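PDB 3UKN: novel protein similar to vertebrate potassium voltage-gated channel, subfamily H (Eag-related) family from Danio rerio, which probably forms the pore of a voltage-gated delayed-rectifier potassium channel, of which this chain is the C-linker and cyclic nucleotide-binding homology domain. Local coordinates for residues L65-A70 / C90-S95. Numbering follows the deposited sequence.
Sequences LRADIA and CLRSLS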
loop_
_atom_site.group_PDB
_atom_site.type_symbol
_atom_site.label_atom_id
_atom_site.label_comp_id
_atom_site.label_asym_id
_atom_site.label_seq_id
_atom_site.Cartn_x
_atom_site.Cartn_y
_atom_site.Cartn_z
ATOM N N LEU B 65 -6.051 3.438 -22.702
ATOM C CA LEU B 65 -6.137 4.649 -21.880
ATOM C C LEU B 65 -4.841 4.832 -21.075
ATOM O O LEU B 65 -4.364 5.962 -20.861
ATOM C CB LEU B 65 -7.383 4.604 -20.977
ATOM C CG LEU B 65 -7.514 5.569 -19.788
ATOM C CD1 LEU B 65 -7.504 7.038 -20.201
ATOM C CD2 LEU B 65 -8.777 5.258 -18.970
ATOM N N ARG B 66 -4.268 3.702 -20.666
ATOM C CA ARG B 66 -2.935 3.661 -20.076
ATOM C C ARG B 66 -1.843 4.111 -21.044
ATOM O O ARG B 66 -0.906 4.812 -20.650
ATOM C CB ARG B 66 -2.618 2.256 -19.560
ATOM C CG ARG B 66 -3.364 1.897 -18.283
ATOM C CD ARG B 66 -3.192 0.429 -17.904
ATOM N NE ARG B 66 -1.799 0.072 -17.690
ATOM C CZ ARG B 66 -1.161 0.135 -16.523
ATOM N NH1 ARG B 66 -1.791 0.543 -15.422
ATOM N NH2 ARG B 66 0.121 -0.224 -16.459
ATOM N N ALA B 67 -1.926 3.694 -22.302
ATOM C CA ALA B 67 -0.981 4.203 -23.289
ATOM C C ALA B 67 -1.164 5.717 -23.393
ATOM O O ALA B 67 -0.216 6.481 -23.242
ATOM C CB ALA B 67 -1.182 3.540 -24.642
ATOM N N ASP B 68 -2.395 6.157 -23.622
ATOM C CA ASP B 68 -2.628 7.584 -23.756
ATOM C C ASP B 68 -2.081 8.413 -22.581
ATOM O O ASP B 68 -1.506 9.484 -22.788
ATOM C CB ASP B 68 -4.103 7.878 -24.049
ATOM C CG ASP B 68 -4.467 7.621 -25.509
ATOM O OD1 ASP B 68 -3.547 7.343 -26.314
ATOM O OD2 ASP B 68 -5.666 7.713 -25.856
ATOM N N ILE B 69 -2.246 7.924 -21.353
ATOM C CA ILE B 69 -1.617 8.587 -20.213
ATOM C C ILE B 69 -0.079 8.558 -20.307
ATOM O O ILE B 69 0.593 9.580 -20.124
ATOM C CB ILE B 69 -2.006 7.941 -18.883
ATOM C CG1 ILE B 69 -3.507 8.123 -18.614
ATOM C CG2 ILE B 69 -1.167 8.537 -17.768
ATOM C CD1 ILE B 69 -4.109 7.036 -17.746
ATOM N N ALA B 70 0.479 7.384 -20.570
ATOM C CA ALA B 70 1.939 7.273 -20.603
ATOM C C ALA B 70 2.598 8.306 -21.549
ATOM O O ALA B 70 3.598 8.932 -21.181
ATOM C CB ALA B 70 2.378 5.850 -20.928
ATOM N N CYS B 90 7.644 -1.708 -22.262
ATOM C CA CYS B 90 8.257 -1.804 -20.936
ATOM C C CYS B 90 8.409 -0.423 -20.308
ATOM O O CYS B 90 8.132 -0.227 -19.128
ATOM C CB CYS B 90 9.622 -2.494 -21.011
ATOM S SG CYS B 90 10.428 -2.680 -19.404
ATOM N N LEU B 91 8.840 0.553 -21.094
ATOM C CA LEU B 91 8.952 1.892 -20.543
ATOM C C LEU B 91 7.588 2.494 -20.136
ATOM O O LEU B 91 7.462 3.151 -19.092
ATOM C CB LEU B 91 9.738 2.793 -21.494
ATOM C CG LEU B 91 11.207 2.347 -21.440
ATOM C CD1 LEU B 91 12.002 2.767 -22.664
ATOM C CD2 LEU B 91 11.887 2.829 -20.149
ATOM N N ARG B 92 6.562 2.270 -20.942
ATOM C CA ARG B 92 5.249 2.803 -20.580
ATOM C C ARG B 92 4.767 2.277 -19.227
ATOM O O ARG B 92 4.461 3.062 -18.332
ATOM C CB ARG B 92 4.224 2.561 -21.683
ATOM C CG ARG B 92 4.355 3.588 -22.793
ATOM C CD ARG B 92 3.509 3.247 -23.994
ATOM N NE ARG B 92 3.609 4.260 -25.038
ATOM C CZ ARG B 92 3.026 4.146 -26.229
ATOM N NH1 ARG B 92 2.316 3.060 -26.508
ATOM N NH2 ARG B 92 3.152 5.109 -27.139
ATOM N N SER B 93 4.715 0.956 -19.088
ATOM C CA SER B 93 4.379 0.295 -17.820
ATOM C C SER B 93 5.157 0.873 -16.639
ATOM O O SER B 93 4.578 1.238 -15.631
ATOM C CB SER B 93 4.646 -1.208 -17.919
ATOM O OG SER B 93 4.052 -1.759 -19.087
ATOM N N LEU B 94 6.476 0.966 -16.773
ATOM C CA LEU B 94 7.293 1.526 -15.711
ATOM C C LEU B 94 6.902 2.946 -15.368
ATOM O O LEU B 94 6.905 3.349 -14.202
ATOM C CB LEU B 94 8.784 1.489 -16.085
ATOM C CG LEU B 94 9.462 0.118 -16.042
ATOM C CD1 LEU B 94 10.948 0.208 -16.442
ATOM C CD2 LEU B 94 9.325 -0.472 -14.654
ATOM N N SER B 95 6.596 3.728 -16.381
ATOM C CA SER B 95 6.368 5.147 -16.142
ATOM C C SER B 95 5.081 5.341 -15.367
ATOM O O SER B 95 4.933 6.332 -14.656
ATOM C CB SER B 95 6.307 5.946 -17.458
ATOM O OG SER B 95 5.088 5.695 -18.113
HETATM O O HOH W 1 2.171 0.001 -14.800
#
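The guanidinium of Arg92 meets Ala67 obliquely, with Arg92 NH1 4.0 Å from Ala67 CB. The other flat group, the guanidinium of Arg66, has a water at its edge and in its plane; Arg66 NH2 donates to this water over 2.6 Å, and the water donates to the backbone carbonyl Ser93 O at 2.8 Å. Thus the Ala67 and Ala70 methyls meet one long side chain, Arg92, while Arg66 joins the other helix through a water. No direct hydrogen bond joins the two segments.

Ala70 supplies the closest contact: its CB lies 3.5 Å from Arg92 CG and also touches Arg92 CB. With CG anti to the carbonyl carbon (chi1 -80°) and the chain extended as far as NE, Arg92 runs past Ala70 and brings its charged end to Ala67, one helical turn earlier. Ser95 adds a lighter touch, OG to Ala70 CB at 3.9 Å. That hydroxyl is turned back onto its own helix, where it donates to a lone pair of Arg92 O, in the carbonyl plane, at 2.7 Å. The bond fixes its rotation.

The axes of the two short helical segments cross steeply, at 82° and 9.5 Å at closest approach, in keeping with the small contact, 200 Å² buried with both sides summed. Helix 63-71, probably part of the C-linker, here packs across helix 88-96, just before the beta-roll strands of the cyclic nucleotide-binding homology domain. Arg66 is also tied to Leu58 O before its helix, and Leu96 at the end of helix 88-96 packs on Arg66 and Ile69. Leu94 leans on helix 175-184, and Asp68 forms a salt bridge with Arg37 on helix 32-45 of the second subunit, against which Leu65 and Ile69 also pack through Met38.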